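Local coordinates for protein Cry37AA1 (PDB 4RHZ) that binds calcium and pairs with Cry23Aa1 in a binary complex, probably acting with it as a Bacillus thuringiensis toxin, at residues B[25-30]-B[115-120]; B[29-32]-B[37-40]. One frame throughout, in Å; residues are numbered along the deposited sequence.

Contact 1: residues B[25-30]-B[115-120]; sequences GYIKAY and SYVTIK
Ile27 reaches across the middle of the protein with both branches of its side chain and overlaps Val117 and Ile119, two residues on the same face of strand 115-125. The longer branch ends in CD1, which lies 4.0 Å from CG1 of Val117, the two side chains running past one another rather than meeting end on. The shorter branch serves the second neighbour: CG2 of Ile27 comes to 4.3 Å from CD1 of Ile119. This division follows from chi1 of Ile27 (-62°), which sets CG1 beside the backbone N and CG2 anti to it, so the two methyl ends diverge toward successive inward residues of the opposing strand. No hydrogen bond crosses between the segments, and the CA atoms of Ile27 and Val117 remain 9.6 Å apart, a spacing bridged by side chains alone. All three residues are buried. Ile10 of strand 4-13 touches both Ile27 and Val117, while Ile119 also touches Val106 and Leu108 of strand 105-110, and Val79 adjoins Ile27 within its own sheet. Strands 26-30 and 115-125 belong to different four-stranded antiparallel sheets, and aliphatic interdigitation of this kind forms the hydrophobic core of a beta sandwich, consistent with a C2-type fold for this protein.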
loop_
_atom_site.group_PDB
_atom_site.type_symbol
_atom_site.label_atom_id
_atom_site.label_comp_id
_atom_site.label_asym_id
_atom_site.label_seq_id
_atom_site.Cartn_x
_atom_site.Cartn_y
_atom_site.Cartn_z
ATOM N N GLY B 25 16.437 -24.390 2.387
ATOM C CA GLY B 25 15.433 -25.089 3.212
ATOM C C GLY B 25 14.275 -25.413 2.292
ATOM O O GLY B 25 14.502 -25.919 1.191
ATOM N N TYR B 26 13.041 -25.060 2.688
ATOM C CA TYR B 26 11.876 -25.317 1.857
ATOM C C TYR B 26 10.780 -24.322 2.211
ATOM O O TYR B 26 10.792 -23.752 3.292
ATOM C CB TYR B 26 11.370 -26.804 2.060
ATOM C CG TYR B 26 10.881 -27.109 3.477
ATOM C CD1 TYR B 26 9.579 -26.723 3.897
ATOM C CD2 TYR B 26 11.712 -27.733 4.406
ATOM C CE1 TYR B 26 9.134 -26.971 5.200
ATOM C CE2 TYR B 26 11.245 -28.032 5.740
ATOM C CZ TYR B 26 9.976 -27.606 6.105
ATOM O OH TYR B 26 9.492 -27.834 7.369
ATOM N N ILE B 27 9.815 -24.165 1.310
ATOM C CA ILE B 27 8.547 -23.526 1.589
ATOM C C ILE B 27 7.451 -24.442 1.002
ATOM O O ILE B 27 7.581 -25.010 -0.129
ATOM C CB ILE B 27 8.453 -22.092 0.969
ATOM C CG1 ILE B 27 9.536 -21.160 1.588
ATOM C CG2 ILE B 27 7.026 -21.456 1.135
ATOM C CD1 ILE B 27 9.911 -19.985 0.652
ATOM N N LYS B 28 6.380 -24.599 1.755
ATOM C CA LYS B 28 5.295 -25.481 1.338
ATOM C C LYS B 28 3.978 -24.773 1.449
ATOM O O LYS B 28 3.845 -23.841 2.214
ATOM C CB LYS B 28 5.230 -26.708 2.229
ATOM C CG LYS B 28 6.441 -27.604 2.047
ATOM C CD LYS B 28 6.331 -28.814 2.967
ATOM C CE LYS B 28 7.597 -29.653 2.892
ATOM N NZ LYS B 28 7.479 -30.819 3.837
ATOM N N ALA B 29 3.008 -25.269 0.721
ATOM C CA ALA B 29 1.672 -24.761 0.759
ATOM C C ALA B 29 0.672 -25.929 0.960
ATOM O O ALA B 29 1.023 -27.114 0.718
ATOM C CB ALA B 29 1.406 -24.099 -0.555
ATOM N N TYR B 30 -0.563 -25.584 1.310
ATOM C CA TYR B 30 -1.675 -26.519 1.249
ATOM C C TYR B 30 -2.928 -25.699 1.120
ATOM O O TYR B 30 -2.944 -24.524 1.529
ATOM C CB TYR B 30 -1.747 -27.411 2.533
ATOM C CG TYR B 30 -1.946 -26.685 3.894
ATOM C CD1 TYR B 30 -3.194 -26.511 4.423
ATOM C CD2 TYR B 30 -0.878 -26.259 4.644
ATOM C CE1 TYR B 30 -3.401 -25.841 5.637
ATOM C CE2 TYR B 30 -1.055 -25.641 5.886
ATOM C CZ TYR B 30 -2.333 -25.435 6.365
ATOM O OH TYR B 30 -2.567 -24.800 7.562
ATOM N N SER B 115 14.822 -10.063 8.296
ATOM C CA SER B 115 14.890 -11.423 7.759
ATOM C C SER B 115 13.460 -12.040 7.714
ATOM O O SER B 115 12.825 -12.300 8.781
ATOM C CB SER B 115 15.791 -12.278 8.646
ATOM O OG SER B 115 17.067 -11.693 8.844
ATOM N N TYR B 116 12.946 -12.281 6.499
ATOM C CA TYR B 116 11.589 -12.784 6.325
ATOM C C TYR B 116 11.368 -13.209 4.900
ATOM O O TYR B 116 12.236 -12.961 4.076
ATOM C CB TYR B 116 10.583 -11.688 6.676
ATOM C CG TYR B 116 10.595 -10.433 5.803
ATOM C CD1 TYR B 116 9.694 -10.262 4.757
ATOM C CD2 TYR B 116 11.436 -9.356 6.110
ATOM C CE1 TYR B 116 9.695 -9.043 3.972
ATOM C CE2 TYR B 116 11.436 -8.131 5.324
ATOM C CZ TYR B 116 10.615 -8.010 4.282
ATOM O OH TYR B 116 10.602 -6.824 3.604
ATOM N N VAL B 117 10.189 -13.776 4.582
ATOM C CA VAL B 117 9.879 -14.195 3.221
ATOM C C VAL B 117 8.485 -13.744 2.887
ATOM O O VAL B 117 7.658 -13.701 3.814
ATOM C CB VAL B 117 9.889 -15.741 3.149
ATOM C CG1 VAL B 117 9.482 -16.225 1.801
ATOM C CG2 VAL B 117 11.272 -16.280 3.462
ATOM N N THR B 118 8.188 -13.412 1.616
ATOM C CA THR B 118 6.845 -13.121 1.265
ATOM C C THR B 118 6.406 -14.026 0.086
ATOM O O THR B 118 7.248 -14.492 -0.698
ATOM C CB THR B 118 6.643 -11.650 0.839
ATOM O OG1 THR B 118 7.240 -11.413 -0.439
ATOM C CG2 THR B 118 7.095 -10.607 1.897
ATOM N N ILE B 119 5.098 -14.310 -0.050
ATOM C CA ILE B 119 4.656 -15.170 -1.107
ATOM C C ILE B 119 3.398 -14.614 -1.659
ATOM O O ILE B 119 2.465 -14.288 -0.928
ATOM C CB ILE B 119 4.326 -16.638 -0.584
ATOM C CG1 ILE B 119 5.568 -17.364 -0.121
ATOM C CG2 ILE B 119 3.845 -17.556 -1.718
ATOM C CD1 ILE B 119 5.714 -17.368 1.263
ATOM N N LYS B 120 3.323 -14.565 -2.970
ATOM C CA LYS B 120 2.170 -14.049 -3.671
ATOM C C LYS B 120 1.769 -15.156 -4.591
ATOM O O LYS B 120 2.652 -15.866 -5.026
ATOM C CB LYS B 120 2.721 -12.916 -4.526
ATOM C CG LYS B 120 1.874 -12.485 -5.627
ATOM C CD LYS B 120 2.670 -11.586 -6.595
ATOM C CE LYS B 120 1.711 -11.029 -7.643
ATOM N NZ LYS B 120 2.473 -10.336 -8.734
#

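Contact 2: residues B[29-32]-B[37-40]; sequences AYLT and DFEI
Ala29 and Phe38 face each other as an antiparallel hydrogen-bonded pair, their CA atoms 5.4 Å apart. The amide N of Ala29 donates to O of Phe38 at 2.8 Å, with an N-H...O angle of 161°. The return bond, from N of Phe38 to O of Ala29, is more bent, and the position of that oxygen is less certain.

Apolar contacts gather around the aromatic ring. With chi1 at 50°, CG of Phe38 sits between its backbone N and carbonyl carbon, and the ring lies back over strand 26-30. CB of Ala29 makes a CH-pi contact with its face, 4.2 Å from the Phe38 ring centroid and 25° from the normal. At the ring edge, near its plane, CD1 of Leu31 stands 4.2 Å from CE2 of Phe38. Ile60 and Ile62 of the other sheet also touch this ring. The two segments are the facing arms of a beta hairpin, strands 26-30 and 38-43, the latter an outer strand of its sheet within this chain. Further along it, CG2 of Ile40 meets CB of Ala29 at 4.1 Å.

Beside the strand pair, CB of Tyr30 packs against CB of Asp37 at 4.0 Å, the meeting being one of side-chain stems.

The polar ends part company. OD1 of Asp37 reaches past Lys28, across strand 26-30, to a hydrogen bond with OH of Tyr76 on strand 73-81. Tyr30 instead leaves for the Cry23Aa1 chain, where its OH is hydrogen-bonded to OG1 of Thr247 and its side chain also packs on Thr232 of that chain.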
loop_
_atom_site.group_PDB
_atom_site.type_symbol
_atom_site.label_atom_id
_atom_site.label_comp_id
_atom_site.label_asym_id
_atom_site.label_seq_id
_atom_site.Cartn_x
_atom_site.Cartn_y
_atom_site.Cartn_z
ATOM N N ALA B 29 3.008 -25.269 0.721
ATOM C CA ALA B 29 1.672 -24.761 0.759
ATOM C C ALA B 29 0.672 -25.929 0.960
ATOM O O ALA B 29 1.023 -27.114 0.718
ATOM C CB ALA B 29 1.406 -24.099 -0.555
ATOM N N TYR B 30 -0.563 -25.584 1.310
ATOM C CA TYR B 30 -1.675 -26.519 1.249
ATOM C C TYR B 30 -2.928 -25.699 1.120
ATOM O O TYR B 30 -2.944 -24.524 1.529
ATOM C CB TYR B 30 -1.747 -27.411 2.533
ATOM C CG TYR B 30 -1.946 -26.685 3.894
ATOM C CD1 TYR B 30 -3.194 -26.511 4.423
ATOM C CD2 TYR B 30 -0.878 -26.259 4.644
ATOM C CE1 TYR B 30 -3.401 -25.841 5.637
ATOM C CE2 TYR B 30 -1.055 -25.641 5.886
ATOM C CZ TYR B 30 -2.333 -25.435 6.365
ATOM O OH TYR B 30 -2.567 -24.800 7.562
ATOM N N LEU B 31 -4.001 -26.293 0.624
ATOM C CA LEU B 31 -5.268 -25.597 0.569
ATOM C C LEU B 31 -6.009 -25.563 1.902
ATOM O O LEU B 31 -6.080 -24.501 2.569
ATOM C CB LEU B 31 -6.164 -26.166 -0.529
ATOM C CG LEU B 31 -5.857 -25.657 -1.958
ATOM C CD1 LEU B 31 -4.391 -25.517 -2.284
ATOM C CD2 LEU B 31 -6.527 -26.561 -3.057
ATOM N N THR B 32 -6.554 -26.707 2.315
ATOM C CA THR B 32 -7.379 -26.694 3.531
ATOM C C THR B 32 -6.951 -27.720 4.514
ATOM O O THR B 32 -7.273 -27.589 5.713
ATOM C CB THR B 32 -8.843 -26.879 3.229
ATOM O OG1 THR B 32 -8.976 -28.006 2.386
ATOM C CG2 THR B 32 -9.412 -25.629 2.407
ATOM N N ASP B 37 0.172 -30.961 2.004
ATOM C CA ASP B 37 0.990 -29.852 1.657
ATOM C C ASP B 37 1.951 -30.222 0.531
ATOM O O ASP B 37 2.230 -31.390 0.269
ATOM C CB ASP B 37 1.742 -29.340 2.878
ATOM C CG ASP B 37 2.647 -30.391 3.458
ATOM O OD1 ASP B 37 3.449 -30.065 4.358
ATOM O OD2 ASP B 37 2.575 -31.554 3.020
ATOM N N PHE B 38 2.484 -29.208 -0.126
ATOM C CA PHE B 38 3.361 -29.467 -1.249
ATOM C C PHE B 38 4.428 -28.398 -1.319
ATOM O O PHE B 38 4.178 -27.275 -0.909
ATOM C CB PHE B 38 2.525 -29.582 -2.519
ATOM C CG PHE B 38 1.553 -28.457 -2.744
ATOM C CD1 PHE B 38 1.920 -27.362 -3.519
ATOM C CD2 PHE B 38 0.262 -28.517 -2.257
ATOM C CE1 PHE B 38 1.048 -26.316 -3.776
ATOM C CE2 PHE B 38 -0.659 -27.493 -2.499
ATOM C CZ PHE B 38 -0.250 -26.351 -3.256
ATOM N N GLU B 39 5.622 -28.750 -1.761
ATOM C CA GLU B 39 6.646 -27.733 -1.943
ATOM C C GLU B 39 6.431 -26.831 -3.125
ATOM O O GLU B 39 6.059 -27.280 -4.222
ATOM C CB GLU B 39 8.093 -28.234 -1.969
ATOM C CG GLU B 39 8.296 -29.580 -2.452
ATOM C CD GLU B 39 8.030 -30.590 -1.359
ATOM O OE1 GLU B 39 6.948 -31.239 -1.474
ATOM O OE2 GLU B 39 8.885 -30.720 -0.427
ATOM N N ILE B 40 6.614 -25.547 -2.851
ATOM C CA ILE B 40 6.676 -24.533 -3.896
ATOM C C ILE B 40 8.105 -24.003 -4.067
ATOM O O ILE B 40 8.401 -23.308 -5.030
ATOM C CB ILE B 40 5.609 -23.399 -3.666
ATOM C CG1 ILE B 40 5.970 -22.515 -2.459
ATOM C CG2 ILE B 40 4.227 -24.058 -3.529
ATOM C CD1 ILE B 40 5.155 -21.170 -2.336
#

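Both contacts use strand 26-30, but one engages its inward-facing side chain and the other its backbone edge. Contact 1 lies close to the centre of the chain and joins the two sheets through aliphatic side chains only, with every touching residue buried. Contact 2 works within one sheet, and the centres of the two contacts are about 10 Å apart: backbone hydrogen bonding sets it, and an aromatic ring and the side-chain stems of Tyr30 and Asp37 add to it where the hairpin is partly exposed and Tyr30 meets Cry23Aa1. The two adjoin at Ile27 and Ile40, whose backbone O and N lie 2.9 Å apart in a probable hydrogen bond, so the hairpin pairing extends to the residue that spans the sandwich.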